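Deoxy-D-mannose-octulosonate 8-phosphate phosphatase (Haemophilus influenzae Rd, PDB 1K1E) catalyses the metal-dependent hydrolysis of 3-deoxy-D-manno-octulosonate 8-phosphate to 3-deoxy-D-manno-octulosonate and inorganic phosphate, a step in lipopolysaccharide biosynthesis. Local coordinates at the interface of chains A and B. Sequence-based numbering; all coordinates share one arbitrary frame. Chains: chain A/B, deoxy-D-mannose-octulosonate 8-phosphate phosphatase.

The interface of chains A and B. Residues chain A 23-27, 32-33; chain B 32-36, 64.
Strand 23-27 of chain A runs antiparallel to strand 30-37 of chain B, and backbone N-H and carbonyl groups of A:Leu24 pair both ways with B:Phe36, as those of A:Tyr26 do with B:Lys34. The shortest rung joins A:Leu24 N to B:Phe36 O at 2.6 Å, in the carbonyl plane; in its return bond B:Phe36 N sits above the plane of the A:Leu24 carbonyl. On one face of the sheet, A:His25 turns its ring edge to B:Ser35, and ND1 hydrogen-bonds in the ring plane to the hydroxyl OG at 2.7 Å, in a direction the structure does not settle. B:Ser35 OG lies anti to its own carbonyl carbon (chi1 -51°), which brings it to that nitrogen. Beside this pair B:Ile33 lays its CG2 branch against A:His25 CB at 3.6 Å, while its other branch sends CD1 to A:Ala32 CB (3.9 Å) and meets A:Ile33 CD1, the two isoleucine side chains crossing at about a right angle. On the opposite face the rings of A:Tyr26 and B:Phe36 pack edge to face (85°): B:Phe36 points its CD1 edge at the A:Tyr26 face, B:Phe36 CD1 lying 3.8 Å from A:Tyr26 CD1. B:Ile64, from helix 63-72, brings CG2 to A:Tyr26 CB at 3.7 Å and CG1 alongside the A:Asp27 backbone. This intersubunit sheet, with side chains packed on both faces, helps join neighbouring subunits of the homotetramer.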
loop_
_atom_site.group_PDB
_atom_site.type_symbol
_atom_site.label_atom_id
_atom_site.label_comp_id
_atom_site.label_asym_id
_atom_site.label_seq_id
_atom_site.Cartn_x
_atom_site.Cartn_y
_atom_site.Cartn_z
ATOM N N GLN A 23 4.814 -6.802 -4.204
ATOM C CA GLN A 23 5.316 -5.734 -5.037
ATOM C C GLN A 23 6.847 -5.794 -5.087
ATOM O O GLN A 23 7.495 -6.215 -4.143
ATOM C CB GLN A 23 4.846 -4.375 -4.506
ATOM C CG GLN A 23 3.304 -4.168 -4.459
ATOM C CD GLN A 23 2.896 -2.767 -3.987
ATOM O OE1 GLN A 23 3.192 -1.741 -4.657
ATOM N NE2 GLN A 23 2.215 -2.701 -2.827
ATOM N N LEU A 24 7.412 -5.464 -6.247
ATOM C CA LEU A 24 8.859 -5.337 -6.395
ATOM C C LEU A 24 9.027 -3.823 -6.607
ATOM O O LEU A 24 8.569 -3.264 -7.624
ATOM C CB LEU A 24 9.296 -6.126 -7.625
ATOM C CG LEU A 24 8.913 -7.615 -7.614
ATOM C CD1 LEU A 24 9.310 -8.256 -9.017
ATOM C CD2 LEU A 24 9.702 -8.317 -6.471
ATOM N N HIS A 25 9.608 -3.131 -5.605
ATOM C CA HIS A 25 9.754 -1.686 -5.698
ATOM C C HIS A 25 11.043 -1.389 -6.397
ATOM O O HIS A 25 12.149 -1.513 -5.835
ATOM C CB HIS A 25 9.738 -1.056 -4.321
ATOM C CG HIS A 25 8.522 -1.415 -3.535
ATOM N ND1 HIS A 25 7.246 -1.016 -3.898
ATOM C CD2 HIS A 25 8.388 -2.170 -2.414
ATOM C CE1 HIS A 25 6.378 -1.506 -3.022
ATOM N NE2 HIS A 25 7.044 -2.206 -2.113
ATOM N N TYR A 26 10.885 -1.032 -7.654
ATOM C CA TYR A 26 12.038 -0.728 -8.513
ATOM C C TYR A 26 12.541 0.726 -8.575
ATOM O O TYR A 26 11.775 1.677 -8.493
ATOM C CB TYR A 26 11.698 -1.070 -9.975
ATOM C CG TYR A 26 12.008 -2.483 -10.451
ATOM C CD1 TYR A 26 11.332 -3.591 -9.914
ATOM C CD2 TYR A 26 12.939 -2.682 -11.480
ATOM C CE1 TYR A 26 11.567 -4.879 -10.405
ATOM C CE2 TYR A 26 13.199 -3.929 -11.989
ATOM C CZ TYR A 26 12.506 -5.049 -11.454
ATOM O OH TYR A 26 12.722 -6.301 -11.979
ATOM N N ASP A 27 13.857 0.873 -8.725
ATOM C CA ASP A 27 14.376 2.179 -9.097
ATOM C C ASP A 27 15.091 1.821 -10.427
ATOM O O ASP A 27 14.883 0.709 -10.938
ATOM C CB ASP A 27 15.245 2.842 -8.002
ATOM C CG ASP A 27 16.612 2.168 -7.784
ATOM O OD1 ASP A 27 17.362 2.690 -6.918
ATOM O OD2 ASP A 27 16.953 1.161 -8.421
ATOM N N ALA A 32 14.740 -1.626 -5.154
ATOM C CA ALA A 32 15.384 -0.605 -4.350
ATOM C C ALA A 32 14.941 -0.642 -2.926
ATOM O O ALA A 32 15.644 -0.170 -2.056
ATOM C CB ALA A 32 15.101 0.760 -4.933
ATOM N N ILE A 33 13.764 -1.194 -2.694
ATOM C CA ILE A 33 13.155 -1.289 -1.378
ATOM C C ILE A 33 12.417 -2.620 -1.373
ATOM O O ILE A 33 11.882 -3.052 -2.422
ATOM C CB ILE A 33 12.067 -0.166 -1.181
ATOM C CG1 ILE A 33 12.716 1.209 -1.006
ATOM C CG2 ILE A 33 11.187 -0.445 0.088
ATOM C CD1 ILE A 33 11.713 2.289 -1.223
ATOM N N ALA B 32 10.469 7.991 -8.707
ATOM C CA ALA B 32 11.603 7.508 -7.936
ATOM C C ALA B 32 11.563 6.013 -7.721
ATOM O O ALA B 32 12.620 5.335 -7.550
ATOM C CB ALA B 32 11.613 8.232 -6.545
ATOM N N ILE B 33 10.346 5.488 -7.687
ATOM C CA ILE B 33 10.152 4.054 -7.494
ATOM C C ILE B 33 8.958 3.647 -8.380
ATOM O O ILE B 33 7.997 4.412 -8.450
ATOM C CB ILE B 33 9.705 3.699 -6.052
ATOM C CG1 ILE B 33 10.855 3.963 -5.062
ATOM C CG2 ILE B 33 9.310 2.189 -5.921
ATOM C CD1 ILE B 33 11.993 3.032 -5.216
ATOM N N LYS B 34 9.004 2.494 -9.044
ATOM C CA LYS B 34 7.770 1.995 -9.692
ATOM C C LYS B 34 7.638 0.621 -9.039
ATOM O O LYS B 34 8.671 -0.082 -8.837
ATOM C CB LYS B 34 7.881 1.827 -11.228
ATOM C CG LYS B 34 8.115 3.191 -11.906
ATOM C CD LYS B 34 7.957 3.133 -13.426
ATOM C CE LYS B 34 6.413 2.883 -13.868
ATOM N NZ LYS B 34 5.456 3.924 -13.396
ATOM N N SER B 35 6.408 0.254 -8.679
ATOM C CA SER B 35 6.208 -1.034 -7.981
ATOM C C SER B 35 5.506 -1.987 -8.901
ATOM O O SER B 35 4.395 -1.681 -9.331
ATOM C CB SER B 35 5.381 -0.827 -6.696
ATOM O OG SER B 35 5.929 0.216 -5.874
ATOM N N PHE B 36 6.149 -3.133 -9.193
ATOM C CA PHE B 36 5.563 -4.112 -10.087
ATOM C C PHE B 36 5.221 -5.367 -9.309
ATOM O O PHE B 36 5.863 -5.705 -8.319
ATOM C CB PHE B 36 6.545 -4.484 -11.206
ATOM C CG PHE B 36 6.927 -3.324 -12.046
ATOM C CD1 PHE B 36 8.142 -2.648 -11.805
ATOM C CD2 PHE B 36 6.032 -2.836 -13.008
ATOM C CE1 PHE B 36 8.435 -1.500 -12.517
ATOM C CE2 PHE B 36 6.328 -1.679 -13.722
ATOM C CZ PHE B 36 7.515 -1.005 -13.483
ATOM N N ILE B 64 13.300 3.775 -14.792
ATOM C CA ILE B 64 12.856 2.703 -13.881
ATOM C C ILE B 64 11.988 1.732 -14.677
ATOM O O ILE B 64 12.150 0.505 -14.551
ATOM C CB ILE B 64 11.968 3.270 -12.737
ATOM C CG1 ILE B 64 12.730 4.339 -11.905
ATOM C CG2 ILE B 64 11.501 2.102 -11.859
ATOM C CD1 ILE B 64 11.768 5.125 -10.945
#